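Local coordinates for protein P450 epoxidase (Sorangium cellulosum, PDB 1Q5D) that is a haem protein of the cytochrome P450 family, a largely helical fold built around a buried protoporphyrin IX with iron, at residues F143-V146 with R147-E151; P154-A157 with I158-L162; D257-I260 with Y261-F265; V379-I382 with F383-F386. All coordinates share one frame; numbering follows the deposited sequence.

The four interactions are local contacts, met in order along the chain. Interaction 1 lies where strand 143-144 turns into helix 146-150, interaction 2 on helix 154-161, interaction 3 on helix 257-272, and interaction 4 at the end of helix 368-385. Interaction 3 touches the other three: Ala150 packs on Ile260 and Ile263, Pro154 on Thr259 and Ile260, and Val379 on Ile263. Its centre is about 10 Å from that of interaction 1 and about 15 and 16 Å from those of interactions 2 and 4. Tyr149 joins interaction 1 to Thr381 and Ile382 of interaction 4, whereas interactions 2 and 4 do not meet. This is the helical core of a P450, with a helix that lines the haem in its midst.

Interaction 1: residues F143-V146 with R147-E151; sequences FDVV and RDYAE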
# COMPACT_ATOMS: atom_id res chain seq x y z
N PHE A 143 0.85 5.96 -24.47
CA PHE A 143 -0.05 5.73 -23.35
C PHE A 143 0.79 5.48 -22.09
O PHE A 143 1.64 4.58 -22.06
CB PHE A 143 -0.96 4.53 -23.63
CG PHE A 143 -2.12 4.40 -22.68
CD1 PHE A 143 -3.24 5.22 -22.81
CD2 PHE A 143 -2.11 3.45 -21.67
CE1 PHE A 143 -4.32 5.10 -21.94
CE2 PHE A 143 -3.19 3.33 -20.79
CZ PHE A 143 -4.28 4.15 -20.92
N ASP A 144 0.55 6.29 -21.07
CA ASP A 144 1.23 6.15 -19.79
C ASP A 144 0.36 5.36 -18.82
O ASP A 144 -0.64 5.86 -18.33
CB ASP A 144 1.53 7.53 -19.21
CG ASP A 144 2.36 7.47 -17.95
OD1 ASP A 144 2.89 8.53 -17.55
OD2 ASP A 144 2.53 6.42 -17.30
N VAL A 145 0.78 4.13 -18.54
CA VAL A 145 0.02 3.22 -17.67
C VAL A 145 -0.14 3.77 -16.26
O VAL A 145 -1.10 3.43 -15.55
CB VAL A 145 0.64 1.82 -17.68
CG1 VAL A 145 -0.04 0.90 -16.66
CG2 VAL A 145 0.54 1.23 -19.10
N VAL A 146 0.77 4.64 -15.85
CA VAL A 146 0.58 5.34 -14.60
C VAL A 146 -0.41 6.48 -14.76
O VAL A 146 -1.55 6.38 -14.30
CB VAL A 146 1.91 5.83 -13.98
CG1 VAL A 146 1.63 6.63 -12.70
CG2 VAL A 146 2.81 4.64 -13.66
N ARG A 147 0.01 7.57 -15.41
CA ARG A 147 -0.79 8.80 -15.42
C ARG A 147 -2.15 8.68 -16.15
O ARG A 147 -3.12 9.32 -15.75
CB ARG A 147 0.02 9.98 -15.99
CG ARG A 147 -0.80 11.26 -16.21
CD ARG A 147 -0.09 12.40 -16.98
NE ARG A 147 1.02 11.94 -17.82
CZ ARG A 147 0.91 11.56 -19.09
NH1 ARG A 147 -0.28 11.58 -19.70
NH2 ARG A 147 1.98 11.17 -19.76
N ASP A 148 -2.21 7.87 -17.20
CA ASP A 148 -3.42 7.75 -17.99
C ASP A 148 -4.34 6.60 -17.55
O ASP A 148 -5.44 6.43 -18.08
CB ASP A 148 -3.06 7.55 -19.46
CG ASP A 148 -2.19 8.66 -20.01
OD1 ASP A 148 -2.43 9.83 -19.66
OD2 ASP A 148 -1.25 8.44 -20.80
N TYR A 149 -3.89 5.80 -16.59
CA TYR A 149 -4.61 4.57 -16.28
C TYR A 149 -4.63 4.25 -14.81
O TYR A 149 -5.63 4.46 -14.14
CB TYR A 149 -4.02 3.41 -17.06
CG TYR A 149 -4.89 2.17 -17.12
CD1 TYR A 149 -6.21 2.23 -17.57
CD2 TYR A 149 -4.38 0.93 -16.75
CE1 TYR A 149 -7.00 1.10 -17.65
CE2 TYR A 149 -5.17 -0.23 -16.83
CZ TYR A 149 -6.48 -0.13 -17.28
OH TYR A 149 -7.27 -1.25 -17.36
N ALA A 150 -3.50 3.75 -14.30
CA ALA A 150 -3.44 3.28 -12.92
C ALA A 150 -3.80 4.39 -11.94
O ALA A 150 -4.47 4.16 -10.93
CB ALA A 150 -2.04 2.68 -12.60
N GLU A 151 -3.34 5.60 -12.22
CA GLU A 151 -3.54 6.73 -11.31
C GLU A 151 -5.02 7.04 -11.09
O GLU A 151 -5.41 7.53 -10.03
CB GLU A 151 -2.86 7.95 -11.91
CG GLU A 151 -2.65 9.12 -10.97
CD GLU A 151 -1.77 10.17 -11.62
OE1 GLU A 151 -0.55 9.96 -11.66
OE2 GLU A 151 -2.31 11.18 -12.12
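Asp144 reaches over the first turn of helix 146-150, and its side chain can be followed atom by atom. CB lies 3.3 Å from OD2 of Asp148 and rests over one face of the Arg147 guanidinium. With CG anti to the backbone N (chi1 -174°), the carboxylate is carried toward the start of the helix. There OD2 accepts from Val146 N at 2.9 Å, above the carboxylate plane, and weakly from Arg147 N at 3.4 Å: a capping arrangement for which a short acid is suited, since it can reach amides not yet paired within the helix. Leu409 N also donates to OD2, tying the cap to strand 406-412, which pairs with strand 143-144 in the small antiparallel sheet. OD1 faces NH2 of Arg147 at 3.6 Å, well out of the guanidinium plane, so charge alone links them. Asp148 returns a bond to the same residue: its OD2 takes the Asp144 N-H at 2.8 Å, while its OD1 pairs with Arg147 NH1 at 2.8 Å. Its CB sits over one face of the Phe143 ring, offset toward the rim, as a CH-pi contact. Further on the turn widens to pi type, and Val146 O accepts from Glu151 N at 2.9 Å.

Interaction 2: residues P154-A157 with I158-L162; sequences PMRA and ISALL
Met155 bends forward along its own helix until CE lies 3.7 Å from CG2 of Ile158 and 3.3 Å from OG of Ser159. The bends at chi2 and chi3 turn the methyl group that way, although the side chain sets out away from the next turn, and the two hydrophobic chains cross at about a right angle. Arg156 likewise curls toward the next turn: CG is anti to the backbone N (chi1 175°), then chi2 and chi3 fold the chain so that NH2 comes 3.3 Å from CB of Ser159 and NH1 lies 4.1 Å from CB of Ala160. Small residues at 159 and 160 suit this, because the broad guanidinium lies close beside them. Beneath runs regular alpha-helical bonding, from Ile158 N to Pro154 O at 3.2 Å through Leu161 N to Ala157 O at 3.0 Å. This is helix 154-161, which with the preceding short helix corresponds to the E helix region of P450s. A second shell holds the buried Arg156 at all three nitrogens: NE forms a salt bridge with Asp169, NH1 another with Glu125, and NH2 a hydrogen bond with Val164 O. Asp169 uses its other oxygen for Ser159 OG, thereby fixing both neighbours at once. Away from this polar cluster, Met155 and Ile158 pack on Ile252 of helix 241-255, and the Ile158 side chain comes within about 4 Å of the haem.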
# COMPACT_ATOMS: atom_id res chain seq x y z
N PRO A 154 -7.71 3.58 -8.36
CA PRO A 154 -7.89 3.33 -6.92
C PRO A 154 -8.78 4.30 -6.13
O PRO A 154 -9.46 3.83 -5.22
CB PRO A 154 -6.47 3.36 -6.38
CG PRO A 154 -5.65 2.91 -7.57
CD PRO A 154 -6.29 3.61 -8.73
N MET A 155 -8.78 5.60 -6.43
CA MET A 155 -9.65 6.45 -5.61
C MET A 155 -11.09 6.27 -6.04
O MET A 155 -12.01 6.33 -5.22
CB MET A 155 -9.27 7.93 -5.68
CG MET A 155 -9.98 8.78 -4.64
SD MET A 155 -9.58 8.34 -2.93
CE MET A 155 -11.14 8.37 -2.13
N ARG A 156 -11.30 6.04 -7.33
CA ARG A 156 -12.67 5.79 -7.77
C ARG A 156 -13.24 4.60 -6.99
O ARG A 156 -14.37 4.65 -6.51
CB ARG A 156 -12.75 5.55 -9.29
CG ARG A 156 -14.16 5.15 -9.78
CD ARG A 156 -15.07 6.34 -10.17
NE ARG A 156 -15.25 7.33 -9.10
CZ ARG A 156 -16.27 7.34 -8.25
NH1 ARG A 156 -17.23 6.42 -8.34
NH2 ARG A 156 -16.35 8.29 -7.32
N ALA A 157 -12.43 3.55 -6.83
CA ALA A 157 -12.86 2.35 -6.11
C ALA A 157 -13.24 2.68 -4.67
O ALA A 157 -14.33 2.31 -4.19
CB ALA A 157 -11.73 1.31 -6.10
N ILE A 158 -12.33 3.36 -3.97
CA ILE A 158 -12.59 3.73 -2.60
C ILE A 158 -13.81 4.67 -2.50
O ILE A 158 -14.63 4.51 -1.60
CB ILE A 158 -11.34 4.39 -1.97
CG1 ILE A 158 -10.23 3.35 -1.82
CG2 ILE A 158 -11.68 4.99 -0.62
CD1 ILE A 158 -8.93 3.90 -1.23
N SER A 159 -13.90 5.64 -3.40
CA SER A 159 -15.02 6.59 -3.40
C SER A 159 -16.36 5.91 -3.68
O SER A 159 -17.39 6.31 -3.14
CB SER A 159 -14.79 7.68 -4.43
OG SER A 159 -13.95 8.68 -3.90
N ALA A 160 -16.34 4.90 -4.53
CA ALA A 160 -17.53 4.08 -4.77
C ALA A 160 -17.93 3.36 -3.49
O ALA A 160 -19.11 3.32 -3.13
CB ALA A 160 -17.27 3.09 -5.91
N LEU A 161 -16.94 2.80 -2.78
CA LEU A 161 -17.22 2.11 -1.52
C LEU A 161 -17.77 3.07 -0.46
O LEU A 161 -18.59 2.69 0.39
CB LEU A 161 -15.94 1.43 -1.01
CG LEU A 161 -15.95 0.78 0.38
CD1 LEU A 161 -16.71 -0.55 0.37
CD2 LEU A 161 -14.52 0.59 0.89
N LEU A 162 -17.32 4.32 -0.53
CA LEU A 162 -17.72 5.36 0.40
C LEU A 162 -18.94 6.15 -0.11
O LEU A 162 -19.45 7.02 0.60
CB LEU A 162 -16.56 6.35 0.60
CG LEU A 162 -15.60 6.22 1.79
CD1 LEU A 162 -15.57 4.85 2.48
CD2 LEU A 162 -14.19 6.70 1.40

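Interaction 3: residues D257-I260 with Y261-F265; sequences DTTI and YLIAF. With HEM (protoporphyrin IX containing Fe), chain B.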
# COMPACT_ATOMS: atom_id res chain seq x y z
N ASP A 257 -2.12 4.98 -3.27
CA ASP A 257 -0.87 4.80 -3.98
C ASP A 257 -0.45 3.33 -4.06
O ASP A 257 0.09 2.89 -5.06
CB ASP A 257 0.23 5.66 -3.33
CG ASP A 257 0.06 7.15 -3.66
OD1 ASP A 257 -0.91 7.50 -4.37
OD2 ASP A 257 0.83 8.04 -3.26
N THR A 258 -0.69 2.57 -3.01
CA THR A 258 -0.36 1.15 -3.01
C THR A 258 -0.98 0.50 -4.24
O THR A 258 -0.30 -0.18 -5.01
CB THR A 258 -0.90 0.49 -1.72
OG1 THR A 258 -2.30 0.78 -1.58
CG2 THR A 258 -0.30 1.13 -0.49
N THR A 259 -2.27 0.73 -4.46
CA THR A 259 -2.94 0.06 -5.57
C THR A 259 -2.47 0.55 -6.94
O THR A 259 -2.43 -0.21 -7.90
CB THR A 259 -4.46 0.22 -5.46
OG1 THR A 259 -4.88 -0.08 -4.11
CG2 THR A 259 -5.15 -0.82 -6.32
N ILE A 260 -2.15 1.84 -7.04
CA ILE A 260 -1.61 2.38 -8.27
C ILE A 260 -0.36 1.59 -8.66
O ILE A 260 -0.18 1.19 -9.82
CB ILE A 260 -1.27 3.90 -8.08
CG1 ILE A 260 -2.54 4.71 -7.76
CG2 ILE A 260 -0.55 4.46 -9.32
CD1 ILE A 260 -2.28 6.22 -7.55
N TYR A 261 0.52 1.38 -7.69
CA TYR A 261 1.78 0.69 -8.00
C TYR A 261 1.58 -0.80 -8.28
O TYR A 261 2.26 -1.36 -9.12
CB TYR A 261 2.83 0.96 -6.93
CG TYR A 261 3.12 2.45 -6.89
CD1 TYR A 261 3.36 3.15 -8.05
CD2 TYR A 261 3.08 3.16 -5.69
CE1 TYR A 261 3.60 4.51 -8.04
CE2 TYR A 261 3.31 4.53 -5.67
CZ TYR A 261 3.56 5.19 -6.86
OH TYR A 261 3.80 6.54 -6.87
N LEU A 262 0.63 -1.42 -7.61
CA LEU A 262 0.30 -2.81 -7.92
C LEU A 262 -0.08 -2.98 -9.40
O LEU A 262 0.45 -3.86 -10.12
CB LEU A 262 -0.83 -3.31 -7.01
CG LEU A 262 -1.45 -4.67 -7.37
CD1 LEU A 262 -0.34 -5.74 -7.44
CD2 LEU A 262 -2.51 -5.06 -6.35
N ILE A 263 -1.00 -2.13 -9.84
CA ILE A 263 -1.45 -2.14 -11.22
C ILE A 263 -0.28 -1.87 -12.16
O ILE A 263 -0.08 -2.59 -13.14
CB ILE A 263 -2.59 -1.10 -11.42
CG1 ILE A 263 -3.84 -1.52 -10.63
CG2 ILE A 263 -2.92 -0.97 -12.91
CD1 ILE A 263 -4.91 -0.46 -10.51
N ALA A 264 0.49 -0.83 -11.87
CA ALA A 264 1.63 -0.48 -12.73
C ALA A 264 2.69 -1.58 -12.75
O ALA A 264 3.18 -1.97 -13.82
CB ALA A 264 2.24 0.87 -12.32
N PHE A 265 3.05 -2.08 -11.56
CA PHE A 265 4.06 -3.13 -11.46
C PHE A 265 3.55 -4.41 -12.16
O PHE A 265 4.32 -5.16 -12.75
CB PHE A 265 4.34 -3.44 -9.99
CG PHE A 265 5.46 -2.61 -9.37
CD1 PHE A 265 5.41 -1.22 -9.37
CD2 PHE A 265 6.52 -3.23 -8.76
CE1 PHE A 265 6.44 -0.47 -8.76
CE2 PHE A 265 7.55 -2.49 -8.15
CZ PHE A 265 7.50 -1.11 -8.16
CHA HEM B . -2.25 -2.30 6.26
CHB HEM B . -0.12 -3.50 2.10
CHC HEM B . -4.04 -1.98 -0.34
CHD HEM B . -5.89 -0.26 3.75
C1A HEM B . -1.37 -2.84 5.35
C2A HEM B . -0.16 -3.55 5.66
C3A HEM B . 0.44 -3.86 4.51
C4A HEM B . -0.38 -3.37 3.44
CMA HEM B . 1.78 -4.64 4.36
CAA HEM B . 0.34 -3.88 7.09
CBA HEM B . 1.39 -2.86 7.54
CGA HEM B . 1.93 -3.27 8.90
O1A HEM B . 2.73 -2.49 9.51
O2A HEM B . 1.56 -4.37 9.39
C1B HEM B . -1.01 -3.18 1.12
C2B HEM B . -0.77 -3.43 -0.28
C3B HEM B . -1.82 -3.00 -0.96
C4B HEM B . -2.79 -2.47 -0.02
CMB HEM B . 0.51 -4.04 -0.92
CAB HEM B . -1.91 -3.12 -2.49
CBB HEM B . -2.74 -2.37 -3.20
C1C HEM B . -4.91 -1.42 0.55
C2C HEM B . -6.23 -0.90 0.25
C3C HEM B . -6.73 -0.42 1.39
C4C HEM B . -5.75 -0.64 2.44
CMC HEM B . -6.87 -0.93 -1.17
CAC HEM B . -8.08 0.25 1.69
CBC HEM B . -9.07 0.21 0.81
C1D HEM B . -5.04 -0.60 4.78
C2D HEM B . -5.22 -0.14 6.13
C3D HEM B . -4.10 -0.77 6.92
C4D HEM B . -3.34 -1.53 5.96
CMD HEM B . -6.34 0.78 6.65
CAD HEM B . -3.84 -0.65 8.43
CBD HEM B . -4.30 -1.98 9.03
CGD HEM B . -4.06 -2.01 10.52
O1D HEM B . -3.06 -1.39 10.96
O2D HEM B . -4.88 -2.63 11.26
NA HEM B . -1.49 -2.74 3.98
NB HEM B . -2.27 -2.59 1.27
NC HEM B . -4.65 -1.23 1.88
ND HEM B . -3.92 -1.41 4.71
FE HEM B . -3.14 -2.14 2.96
O HOH W 1 2.97 8.21 -4.96
O HOH W 2 -2.04 -0.24 2.75
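Residues 257-265 form regular alpha helix, each carbonyl from Asp257 to Ile260 accepting from the amide four residues on, as in the 3.1 Å bond from Tyr261 N to Asp257 O. This is part of the long distal helix of cytochrome P450s, which crosses the haem, and Asp257, Thr258 and Thr259 belong to its acid-threonine signature. The two threonines mark its haem side. OG1 of Thr258 is placed between the backbone N and the carbonyl carbon (chi1 53°), from where it hydrogen-bonds to Ala254 O and lies 3.5 Å from CHC of the porphyrin; the same side chain touches the ligand EPB. A water binds the haem iron on the face toward Thr258. Thr259 OG1 hydrogen-bonds to Gly255 O and lies 3.3 Å from CBB of a haem vinyl group. A threonine suits such places because its hydroxyl can be satisfied by the carbonyl one turn earlier while its carbons pack. Next to them, Leu262 extends CD2 to 4.1 Å from the same CBB, adding an apolar neighbour at the haem edge. Ile263 instead lays CG1 3.3 Å from Thr259 O, against its own helix. On another side of the helix, Tyr261 swings its ring back over the preceding turn, with CD2 3.1 Å from Asp257 O and CE2 near Asp257 CB. Their polar ends meet through one water, which donates to Asp257 OD2 at 2.7 Å; OD2 is also bonded to Ser177 OG. That water sits 2.7 Å from the Tyr261 hydroxyl oxygen, OH.

Interaction 4: residues V379-I382 with F383-F386; sequences VGTI and FRRF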
# COMPACT_ATOMS: atom_id res chain seq x y z
N VAL A 379 -5.78 -4.86 -14.95
CA VAL A 379 -4.73 -5.56 -15.68
C VAL A 379 -5.35 -6.56 -16.67
O VAL A 379 -4.91 -6.63 -17.82
CB VAL A 379 -3.75 -6.30 -14.76
CG1 VAL A 379 -2.64 -6.99 -15.59
CG2 VAL A 379 -3.15 -5.35 -13.70
N GLY A 380 -6.36 -7.30 -16.24
CA GLY A 380 -7.08 -8.20 -17.13
C GLY A 380 -7.60 -7.46 -18.36
O GLY A 380 -7.33 -7.85 -19.50
N THR A 381 -8.32 -6.36 -18.14
CA THR A 381 -8.91 -5.57 -19.23
C THR A 381 -7.90 -5.03 -20.22
O THR A 381 -8.08 -5.16 -21.45
CB THR A 381 -9.70 -4.39 -18.66
OG1 THR A 381 -10.83 -4.87 -17.93
CG2 THR A 381 -10.31 -3.55 -19.79
N ILE A 382 -6.84 -4.39 -19.72
CA ILE A 382 -5.88 -3.75 -20.61
C ILE A 382 -5.22 -4.75 -21.57
O ILE A 382 -5.04 -4.45 -22.76
CB ILE A 382 -4.85 -2.85 -19.84
CG1 ILE A 382 -4.14 -1.91 -20.83
CG2 ILE A 382 -3.87 -3.68 -19.04
CD1 ILE A 382 -3.35 -0.77 -20.17
N PHE A 383 -4.89 -5.93 -21.07
CA PHE A 383 -4.27 -6.97 -21.89
C PHE A 383 -5.26 -7.71 -22.79
O PHE A 383 -4.86 -8.25 -23.82
CB PHE A 383 -3.50 -7.97 -21.01
CG PHE A 383 -2.13 -7.49 -20.63
CD1 PHE A 383 -1.81 -7.24 -19.30
CD2 PHE A 383 -1.16 -7.26 -21.61
CE1 PHE A 383 -0.55 -6.76 -18.94
CE2 PHE A 383 0.10 -6.80 -21.26
CZ PHE A 383 0.41 -6.55 -19.92
N ARG A 384 -6.53 -7.76 -22.40
CA ARG A 384 -7.57 -8.37 -23.24
C ARG A 384 -7.89 -7.45 -24.40
O ARG A 384 -8.12 -7.89 -25.52
CB ARG A 384 -8.84 -8.65 -22.43
CG ARG A 384 -8.89 -10.01 -21.76
CD ARG A 384 -10.28 -10.45 -21.32
NE ARG A 384 -10.86 -9.54 -20.32
CZ ARG A 384 -10.62 -9.61 -19.01
NH1 ARG A 384 -9.81 -10.53 -18.52
NH2 ARG A 384 -11.19 -8.75 -18.19
N ARG A 385 -7.89 -6.15 -24.12
CA ARG A 385 -8.21 -5.16 -25.13
C ARG A 385 -7.02 -4.82 -26.03
O ARG A 385 -7.20 -4.46 -27.19
CB ARG A 385 -8.75 -3.89 -24.46
CG ARG A 385 -10.19 -3.58 -24.81
CD ARG A 385 -11.20 -4.05 -23.78
NE ARG A 385 -11.84 -2.91 -23.13
CZ ARG A 385 -12.81 -2.97 -22.23
NH1 ARG A 385 -13.32 -4.14 -21.84
NH2 ARG A 385 -13.27 -1.85 -21.71
N PHE A 386 -5.81 -4.94 -25.48
CA PHE A 386 -4.60 -4.64 -26.23
C PHE A 386 -3.53 -5.71 -25.99
O PHE A 386 -2.49 -5.44 -25.39
CB PHE A 386 -4.08 -3.24 -25.86
CG PHE A 386 -5.12 -2.16 -25.95
CD1 PHE A 386 -5.90 -1.84 -24.84
CD2 PHE A 386 -5.33 -1.47 -27.13
CE1 PHE A 386 -6.87 -0.84 -24.92
CE2 PHE A 386 -6.28 -0.47 -27.22
CZ PHE A 386 -7.06 -0.16 -26.11
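The C-terminal end of helix 368-385, the L helix of the P450 fold, carries this contact, in which two arginines lie flat on the preceding turn. The Arg385 guanidinium spreads over the methyl of Thr381, CG2 standing 3.5 Å from CZ and above the centre of the group; the two side chains run alongside each other. One face of the Arg384 guanidinium covers the peptide between Gly380 and Thr381, with NH2 3.7 Å from Thr381 N. The bend at chi3 (-62°) folds it back there, and Gly380, bearing no side chain, presents a bare backbone to it. On the buried side Val379 sets CG1 in the plane of the Phe383 ring, at its edge, 3.8 Å from CD1. Phe386, the first residue to leave helical geometry, still gives its N-H to Ile382 O at 2.9 Å and brings its ring edge to that oxygen, CD1 being 3.4 Å away. The helix end is thus two-sided: Val379 and Phe383 pack inward against helix 257-272, while the arginines spend flat faces on helix atoms, Arg384 on the Gly380-Thr381 peptide and Arg385 on a methyl, which lets Arg385 keep its NH2 for the salt bridge with Asp131.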